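Local coordinates for UPF0342 protein YheA (Bacillus subtilis, PDB 2OEE) that is of unknown function but belongs to the UPF0342 family of YlbF/YmcA-like proteins and may take part in controlling competence, at residues F42-D47 with V74-Q79; D30-D35 with E81-L86. All blocks are in the same frame, centred on the assembly; numbering follows the deposited sequence.

Contact 1: residues F42-D47 with V74-Q79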
ATOM      1  N   PHE A  42     -14.305   7.508  20.516  1.00 17.09           N
ATOM      2  CA  PHE A  42     -13.589   7.188  19.268  1.00 18.34           C
ATOM      3  C   PHE A  42     -12.444   8.197  19.048  1.00 19.81           C
ATOM      4  O   PHE A  42     -11.326   7.817  18.682  1.00 19.07           O
ATOM      5  CB  PHE A  42     -14.555   7.183  18.085  1.00 18.06           C
ATOM      6  CG  PHE A  42     -13.913   6.782  16.751  1.00 18.02           C
ATOM      7  CD1 PHE A  42     -13.452   5.487  16.545  1.00 17.32           C
ATOM      8  CD2 PHE A  42     -13.814   7.703  15.716  1.00 16.46           C
ATOM      9  CE1 PHE A  42     -12.871   5.106  15.309  1.00 16.85           C
ATOM     10  CE2 PHE A  42     -13.246   7.338  14.469  1.00 17.58           C
ATOM     11  CZ  PHE A  42     -12.776   6.035  14.276  1.00 17.98           C
ATOM     12  N   GLU A  43     -12.719   9.470  19.315  1.00 21.64           N
ATOM     13  CA  GLU A  43     -11.694  10.519  19.196  1.00 24.80           C
ATOM     14  C   GLU A  43     -10.534  10.352  20.178  1.00 26.02           C
ATOM     15  O   GLU A  43      -9.380  10.496  19.789  1.00 26.36           O
ATOM     16  CB  GLU A  43     -12.312  11.913  19.279  1.00 24.50           C
ATOM     17  CG  GLU A  43     -13.036  12.287  18.000  1.00 27.92           C
ATOM     18  CD  GLU A  43     -13.688  13.653  18.052  1.00 31.28           C
ATOM     19  OE1 GLU A  43     -13.730  14.267  19.139  1.00 34.11           O
ATOM     20  OE2 GLU A  43     -14.191  14.099  17.004  1.00 34.05           O
ATOM     21  N   ASN A  44     -10.831  10.031  21.436  1.00 27.65           N
ATOM     22  CA  ASN A  44      -9.782   9.808  22.433  1.00 29.90           C
ATOM     23  C   ASN A  44      -8.924   8.577  22.095  1.00 31.08           C
ATOM     24  O   ASN A  44      -7.713   8.553  22.352  1.00 31.22           O
ATOM     25  CB  ASN A  44     -10.388   9.701  23.842  1.00 30.12           C
ATOM     26  CG  ASN A  44      -9.378   9.242  24.889  1.00 32.42           C
ATOM     27  OD1 ASN A  44      -9.501   8.146  25.440  1.00 35.52           O
ATOM     28  ND2 ASN A  44      -8.380  10.080  25.170  1.00 33.74           N
ATOM     29  N   PHE A  45      -9.553   7.578  21.506  1.00 32.50           N
ATOM     30  CA  PHE A  45      -8.895   6.423  20.933  1.00 34.11           C
ATOM     31  C   PHE A  45      -7.953   6.779  19.769  1.00 35.28           C
ATOM     32  O   PHE A  45      -6.848   6.372  19.745  1.00 34.79           O
ATOM     33  CB  PHE A  45      -9.943   5.442  20.418  1.00 34.13           C
ATOM     34  CG  PHE A  45      -9.392   4.316  19.629  1.00 34.90           C
ATOM     35  CD1 PHE A  45      -8.659   3.326  20.235  1.00 35.16           C
ATOM     36  CD2 PHE A  45      -9.624   4.215  18.307  1.00 35.15           C
ATOM     37  CE1 PHE A  45      -8.170   2.313  19.529  1.00 36.38           C
ATOM     38  CE2 PHE A  45      -9.123   3.163  17.591  1.00 36.45           C
ATOM     39  CZ  PHE A  45      -8.409   2.229  18.194  1.00 35.48           C
ATOM     40  N   ARG A  46      -8.474   7.449  18.775  1.00 36.95           N
ATOM     41  CA  ARG A  46      -7.690   7.923  17.686  1.00 39.73           C
ATOM     42  C   ARG A  46      -6.495   8.744  18.144  1.00 41.14           C
ATOM     43  O   ARG A  46      -5.432   8.557  17.638  1.00 40.89           O
ATOM     44  CB  ARG A  46      -8.546   8.624  16.653  1.00 39.21           C
ATOM     45  CG  ARG A  46      -9.175   7.712  15.691  1.00 40.46           C
ATOM     46  CD  ARG A  46     -10.115   8.387  14.699  1.00 41.60           C
ATOM     47  NE  ARG A  46      -9.474   9.243  13.718  1.00 45.82           N
ATOM     48  CZ  ARG A  46     -10.055  10.248  13.039  1.00 48.12           C
ATOM     49  NH1 ARG A  46     -11.346  10.549  13.138  1.00 48.62           N
ATOM     50  NH2 ARG A  46      -9.318  10.974  12.227  1.00 48.90           N
ATOM     51  N   ASP A  47      -6.700   9.615  19.127  1.00 43.32           N
ATOM     52  CA  ASP A  47      -5.725  10.557  19.605  1.00 46.05           C
ATOM     53  C   ASP A  47      -4.621   9.825  20.382  1.00 47.67           C
ATOM     54  O   ASP A  47      -3.435   9.987  20.139  1.00 47.84           O
ATOM     55  CB  ASP A  47      -6.389  11.655  20.437  1.00 46.02           C
ATOM     56  CG  ASP A  47      -7.368  12.561  19.610  1.00 47.85           C
ATOM     57  OD1 ASP A  47      -7.593  12.344  18.413  1.00 49.17           O
ATOM     58  OD2 ASP A  47      -7.954  13.506  20.173  1.00 49.94           O
ATOM     59  N   VAL A  74      -7.996   0.825  23.744  1.00 39.58           N
ATOM     60  CA  VAL A  74      -8.591  -0.088  22.769  1.00 38.79           C
ATOM     61  C   VAL A  74      -9.744  -0.885  23.400  1.00 37.86           C
ATOM     62  O   VAL A  74     -10.761  -1.122  22.752  1.00 37.17           O
ATOM     63  CB  VAL A  74      -7.537  -1.019  22.109  1.00 39.16           C
ATOM     64  CG1 VAL A  74      -8.163  -1.840  20.971  1.00 39.77           C
ATOM     65  CG2 VAL A  74      -6.368  -0.203  21.573  1.00 38.55           C
ATOM     66  N   ALA A  75      -9.595  -1.248  24.675  1.00 37.18           N
ATOM     67  CA  ALA A  75     -10.650  -1.947  25.429  1.00 36.19           C
ATOM     68  C   ALA A  75     -11.883  -1.093  25.667  1.00 35.57           C
ATOM     69  O   ALA A  75     -13.004  -1.579  25.515  1.00 35.95           O
ATOM     70  CB  ALA A  75     -10.110  -2.484  26.758  1.00 36.80           C
ATOM     71  N   LEU A  76     -11.685   0.162  26.066  1.00 34.12           N
ATOM     72  CA  LEU A  76     -12.771   1.138  26.129  1.00 33.02           C
ATOM     73  C   LEU A  76     -13.638   1.022  24.879  1.00 31.24           C
ATOM     74  O   LEU A  76     -14.826   0.693  24.972  1.00 31.64           O
ATOM     75  CB  LEU A  76     -12.226   2.579  26.289  1.00 33.28           C
ATOM     76  CG  LEU A  76     -13.110   3.850  26.161  1.00 34.52           C
ATOM     77  CD1 LEU A  76     -14.398   3.810  27.003  1.00 32.27           C
ATOM     78  CD2 LEU A  76     -12.300   5.130  26.487  1.00 34.27           C
ATOM     79  N   VAL A  77     -13.041   1.248  23.714  1.00 28.06           N
ATOM     80  CA  VAL A  77     -13.824   1.388  22.490  1.00 26.15           C
ATOM     81  C   VAL A  77     -14.395   0.088  21.950  1.00 24.68           C
ATOM     82  O   VAL A  77     -15.484   0.087  21.389  1.00 23.93           O
ATOM     83  CB  VAL A  77     -13.063   2.135  21.366  1.00 26.65           C
ATOM     84  CG1 VAL A  77     -12.939   3.585  21.717  1.00 27.53           C
ATOM     85  CG2 VAL A  77     -11.682   1.515  21.106  1.00 26.79           C
ATOM     86  N   GLN A  78     -13.676  -1.014  22.117  1.00 23.19           N
ATOM     87  CA  GLN A  78     -14.189  -2.300  21.651  1.00 23.86           C
ATOM     88  C   GLN A  78     -15.454  -2.777  22.367  1.00 22.35           C
ATOM     89  O   GLN A  78     -16.254  -3.524  21.797  1.00 23.56           O
ATOM     90  CB  GLN A  78     -13.085  -3.355  21.671  1.00 24.25           C
ATOM     91  CG  GLN A  78     -12.134  -3.107  20.533  1.00 28.93           C
ATOM     92  CD  GLN A  78     -11.083  -4.166  20.393  1.00 35.11           C
ATOM     93  OE1 GLN A  78     -10.867  -4.984  21.300  1.00 37.91           O
ATOM     94  NE2 GLN A  78     -10.401  -4.158  19.245  1.00 37.41           N
ATOM     95  N   GLN A  79     -15.663  -2.309  23.598  1.00 20.46           N
ATOM     96  CA  GLN A  79     -16.881  -2.650  24.340  1.00 18.75           C
ATOM     97  C   GLN A  79     -18.128  -1.896  23.869  1.00 15.79           C
ATOM     98  O   GLN A  79     -19.222  -2.170  24.348  1.00 15.11           O
ATOM     99  CB  GLN A  79     -16.688  -2.476  25.858  1.00 20.03           C
ATOM    100  CG  GLN A  79     -16.835  -1.041  26.347  1.00 25.55           C
ATOM    101  CD  GLN A  79     -17.333  -0.929  27.797  1.00 31.60           C
ATOM    102  OE1 GLN A  79     -17.782  -1.915  28.422  1.00 37.34           O
ATOM    103  NE2 GLN A  79     -17.271   0.277  28.325  1.00 30.94           N
TER

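Contact 2: residues D30-D35 with E81-L86. With CA (calcium ion), chain C.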
ATOM      1  N   ASP A  30     -20.162   8.717  10.244  1.00 15.41           N
ATOM      2  CA  ASP A  30     -21.087   9.822  10.521  1.00 15.84           C
ATOM      3  C   ASP A  30     -22.000   9.500  11.712  1.00 15.60           C
ATOM      4  O   ASP A  30     -22.279  10.365  12.525  1.00 16.28           O
ATOM      5  CB  ASP A  30     -21.954  10.092   9.297  1.00 15.86           C
ATOM      6  CG  ASP A  30     -21.169  10.745   8.157  1.00 16.47           C
ATOM      7  OD1 ASP A  30     -20.037  11.196   8.386  1.00 14.69           O
ATOM      8  OD2 ASP A  30     -21.700  10.778   7.038  1.00 18.24           O
ATOM      9  N   GLU A  31     -22.436   8.244  11.793  1.00 15.10           N
ATOM     10  CA  GLU A  31     -23.258   7.749  12.888  1.00 15.86           C
ATOM     11  C   GLU A  31     -22.540   7.862  14.228  1.00 15.53           C
ATOM     12  O   GLU A  31     -23.113   8.370  15.215  1.00 15.19           O
ATOM     13  CB  GLU A  31     -23.686   6.311  12.611  1.00 16.06           C
ATOM     14  CG  GLU A  31     -24.752   5.835  13.529  1.00 19.85           C
ATOM     15  CD  GLU A  31     -25.136   4.401  13.304  1.00 21.97           C
ATOM     16  OE1 GLU A  31     -24.829   3.832  12.221  1.00 20.18           O
ATOM     17  OE2 GLU A  31     -25.757   3.854  14.240  1.00 21.76           O
ATOM     18  N   VAL A  32     -21.275   7.436  14.257  1.00 13.89           N
ATOM     19  CA  VAL A  32     -20.446   7.589  15.442  1.00 14.35           C
ATOM     20  C   VAL A  32     -20.251   9.067  15.798  1.00 15.94           C
ATOM     21  O   VAL A  32     -20.338   9.450  16.982  1.00 15.96           O
ATOM     22  CB  VAL A  32     -19.095   6.801  15.317  1.00 13.15           C
ATOM     23  CG1 VAL A  32     -18.086   7.232  16.359  1.00 13.29           C
ATOM     24  CG2 VAL A  32     -19.352   5.277  15.452  1.00 12.07           C
ATOM     25  N   ASN A  33     -19.993   9.900  14.790  1.00 16.46           N
ATOM     26  CA  ASN A  33     -19.802  11.324  15.070  1.00 18.34           C
ATOM     27  C   ASN A  33     -21.072  12.064  15.511  1.00 16.95           C
ATOM     28  O   ASN A  33     -20.973  13.058  16.222  1.00 17.63           O
ATOM     29  CB  ASN A  33     -19.097  12.064  13.927  1.00 18.66           C
ATOM     30  CG  ASN A  33     -17.642  11.610  13.742  1.00 24.75           C
ATOM     31  OD1 ASN A  33     -17.228  11.326  12.622  1.00 31.81           O
ATOM     32  ND2 ASN A  33     -16.881  11.500  14.834  1.00 26.47           N
ATOM     33  N   ALA A  34     -22.232  11.564  15.115  1.00 16.68           N
ATOM     34  CA  ALA A  34     -23.518  12.134  15.537  1.00 16.61           C
ATOM     35  C   ALA A  34     -23.898  11.754  16.969  1.00 16.82           C
ATOM     36  O   ALA A  34     -24.827  12.352  17.547  1.00 17.11           O
ATOM     37  CB  ALA A  34     -24.626  11.722  14.597  1.00 16.21           C
ATOM     38  N   ASP A  35     -23.228  10.734  17.508  1.00 14.69           N
ATOM     39  CA  ASP A  35     -23.442  10.257  18.880  1.00 13.99           C
ATOM     40  C   ASP A  35     -22.389  10.906  19.768  1.00 13.30           C
ATOM     41  O   ASP A  35     -21.206  10.551  19.708  1.00 12.54           O
ATOM     42  CB  ASP A  35     -23.312   8.723  18.904  1.00 12.76           C
ATOM     43  CG  ASP A  35     -23.515   8.105  20.288  1.00 13.46           C
ATOM     44  OD1 ASP A  35     -23.372   8.778  21.335  1.00 12.20           O
ATOM     45  OD2 ASP A  35     -23.791   6.884  20.320  1.00 13.82           O
ATOM     46  N   GLU A  81     -20.636  -1.326  20.905  1.00 10.10           N
ATOM     47  CA  GLU A  81     -20.986  -2.075  19.685  1.00 11.17           C
ATOM     48  C   GLU A  81     -20.821  -1.251  18.393  1.00 10.83           C
ATOM     49  O   GLU A  81     -20.163  -1.704  17.455  1.00 10.83           O
ATOM     50  CB  GLU A  81     -22.391  -2.689  19.801  1.00 11.22           C
ATOM     51  CG  GLU A  81     -22.850  -3.494  18.547  1.00 12.71           C
ATOM     52  CD  GLU A  81     -21.930  -4.663  18.185  1.00 14.00           C
ATOM     53  OE1 GLU A  81     -21.376  -5.359  19.082  1.00 15.64           O
ATOM     54  OE2 GLU A  81     -21.740  -4.906  16.974  1.00 15.29           O
ATOM     55  N   LYS A  82     -21.396  -0.049  18.353  1.00 11.01           N
ATOM     56  CA  LYS A  82     -21.389   0.758  17.134  1.00 11.91           C
ATOM     57  C   LYS A  82     -19.966   1.185  16.765  1.00 11.55           C
ATOM     58  O   LYS A  82     -19.585   1.145  15.590  1.00 11.60           O
ATOM     59  CB  LYS A  82     -22.236   2.009  17.311  1.00 12.79           C
ATOM     60  CG  LYS A  82     -23.224   2.396  16.204  1.00 19.45           C
ATOM     61  CD  LYS A  82     -23.262   1.510  14.931  1.00 19.36           C
ATOM     62  CE  LYS A  82     -24.502   0.610  15.089  1.00 18.86           C
ATOM     63  NZ  LYS A  82     -25.039  -0.096  13.879  1.00 19.81           N
ATOM     64  N   ILE A  83     -19.190   1.646  17.738  1.00 11.19           N
ATOM     65  CA  ILE A  83     -17.787   1.997  17.460  1.00 11.43           C
ATOM     66  C   ILE A  83     -17.010   0.776  16.947  1.00 11.82           C
ATOM     67  O   ILE A  83     -16.149   0.903  16.065  1.00 11.25           O
ATOM     68  CB  ILE A  83     -17.076   2.589  18.693  1.00 11.12           C
ATOM     69  CG1 ILE A  83     -17.695   3.951  19.062  1.00 11.72           C
ATOM     70  CG2 ILE A  83     -15.551   2.729  18.453  1.00 11.46           C
ATOM     71  CD1 ILE A  83     -17.221   4.471  20.433  1.00 10.52           C
ATOM     72  N   SER A  84     -17.315  -0.398  17.495  1.00 11.60           N
ATOM     73  CA  SER A  84     -16.632  -1.629  17.073  1.00 12.29           C
ATOM     74  C   SER A  84     -16.939  -1.930  15.619  1.00 11.47           C
ATOM     75  O   SER A  84     -16.061  -2.397  14.909  1.00 11.50           O
ATOM     76  CB  SER A  84     -17.062  -2.840  17.916  1.00 12.63           C
ATOM     77  OG  SER A  84     -16.565  -2.692  19.233  1.00 18.94           O
ATOM     78  N   GLN A  85     -18.184  -1.673  15.217  1.00 11.60           N
ATOM     79  CA  GLN A  85     -18.633  -1.832  13.813  1.00 11.98           C
ATOM     80  C   GLN A  85     -17.883  -0.901  12.860  1.00 11.65           C
ATOM     81  O   GLN A  85     -17.478  -1.312  11.771  1.00 10.88           O
ATOM     82  CB  GLN A  85     -20.144  -1.617  13.691  1.00 11.41           C
ATOM     83  CG  GLN A  85     -20.981  -2.753  14.326  1.00 11.40           C
ATOM     84  CD  GLN A  85     -22.476  -2.587  14.170  1.00 12.51           C
ATOM     85  OE1 GLN A  85     -22.966  -1.767  13.383  1.00 14.75           O
ATOM     86  NE2 GLN A  85     -23.228  -3.354  14.953  1.00 14.62           N
ATOM     87  N   LEU A  86     -17.715   0.356  13.276  1.00 11.26           N
ATOM     88  CA  LEU A  86     -16.874   1.302  12.541  1.00 11.21           C
ATOM     89  C   LEU A  86     -15.409   0.817  12.431  1.00 11.23           C
ATOM     90  O   LEU A  86     -14.827   0.843  11.337  1.00 11.43           O
ATOM     91  CB  LEU A  86     -16.960   2.715  13.175  1.00 10.89           C
ATOM     92  CG  LEU A  86     -15.953   3.769  12.676  1.00 12.02           C
ATOM     93  CD1 LEU A  86     -16.096   4.002  11.139  1.00 12.88           C
ATOM     94  CD2 LEU A  86     -16.114   5.070  13.465  1.00 11.16           C
TER
HETATM   95 CA    CA C 118     -19.983  -6.616  17.569  1.00 13.25          CA
HETATM   96  O   HOH W   1     -25.593   1.399  11.538  1.00 20.71           O
HETATM   97  O   HOH W   2     -18.725  -4.962  16.179  1.00 12.65           O
HETATM   98  O   HOH W   3     -18.514  -6.143  19.341  1.00 10.23           O
HETATM   99  O   HOH W   4     -18.542  -8.020  16.394  1.00 14.98           O

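Contact 1: residues F42-D47 with V74-Q79
Phe45 and Val77 carry this contact, their side chains set at about a right angle to each other. The valine holds its two methyls against different parts of the phenylalanine. CG2 lies over one face of the ring, 4.0 Å from the centroid of the Phe45 ring and 23° off its normal, displaced toward the rim on the CD1 side, where Val77 CG2 and Phe45 CD1 are 3.6 Å apart. This is a CH-pi contact. Val77 CG1 instead sits at the root of the phenylalanine, 3.8 Å from Phe45 CB. The CB of Phe45 already faces helix 70-78, and with CG anti to the backbone N (chi1 171°) the ring begins beside Val77, whose CG2 lies 3.9 Å from Phe45 CG. Val74, one turn back from Val77, meets the same ring differently: its CG2 lies in the ring plane at the edge, 3.7 Å from Phe45 CE1. One flat ring is thus touched on a face by one valine and at its rim by the other, and two short branched side chains suit this because each presents methyls close to its own backbone. On the outer side the packing thins, with Leu76 CD2 4.2 Å from Asn44 OD1; an amide suits that exposed margin. No hydrogen bond joins the two segments, so what joins them is apolar packing, with 210 Å² buried in all. The segments run nearly antiparallel, at 150°, with axes 9.6 Å apart, as in a helical hairpin. The CB of Phe42 points away from helix 70-78, and its ring packs on Tyr29 of helix 20-34 and Glu90 of helix 81-104. Phe45 and Val77 both also reach Met87, so helix 81-104 lies against the pair formed by helices 36-48 and 70-78.

Contact 2: residues D30-D35 with E81-L86
Val32 meets Leu86 and Ile83 in the buried part. Val32 CG2 does most of the touching, lying 3.8 Å from Leu86 CD2 and 4.2 Å from Ile83 CG1; a compact branched residue suits a place where the CA atoms of Val32 and Ile83 are 6.5 Å apart. The solvent side is looser and polar. Glu31, extended beyond CG, crosses Lys82 at about a right angle; the lysine is bent, chi2 nearly eclipsed at -2°, which puts Lys82 CD 3.5 Å from Glu31 OE2. The charges do not pair directly: Glu31 OE2 and Lys82 NZ are 4.0 Å apart, and a water joins Glu31 OE1 to NZ. Lys82 NZ donates to Gln85 OE1 at 2.7 Å, tilted 34° from the carbonyl plane, while Gln85 NE2 donates, nearly in its amide plane, to the anti lone pair of Glu81 OE2; both Glu81 oxygens bind calcium, with three waters. An alanine in place of Lys82 would probably leave Glu31 without its water-bridged positive charge and Gln85 with just one of these two bonds. Phe42 of helix 36-48 touches Val32 and Leu86, Ala38 touches Ile83, and Tyr112 of the second subunit packs on Leu86, placing helix 36-48 against both helices.

From the N terminus the chain first reaches 30-35, at the end of helix 20-34, then turns directly into helix 36-48, which carries 42-47. After the unmodelled residues 51-68, helix 70-78 returns with 74-79 and closes the inner loop, contact 1; a short turn later 81-86 begins helix 81-104 and closes the outer loop, contact 2, so the first lies within the second. Their centres are 11 Å apart, and they meet where Val77 CB lies 3.9 Å from Ile83 CG2 and Gln78 O comes within 2.7 Å of Ser84 OG. Together they tie helices 36-48 and 70-78 to helices 20-34 and 81-104.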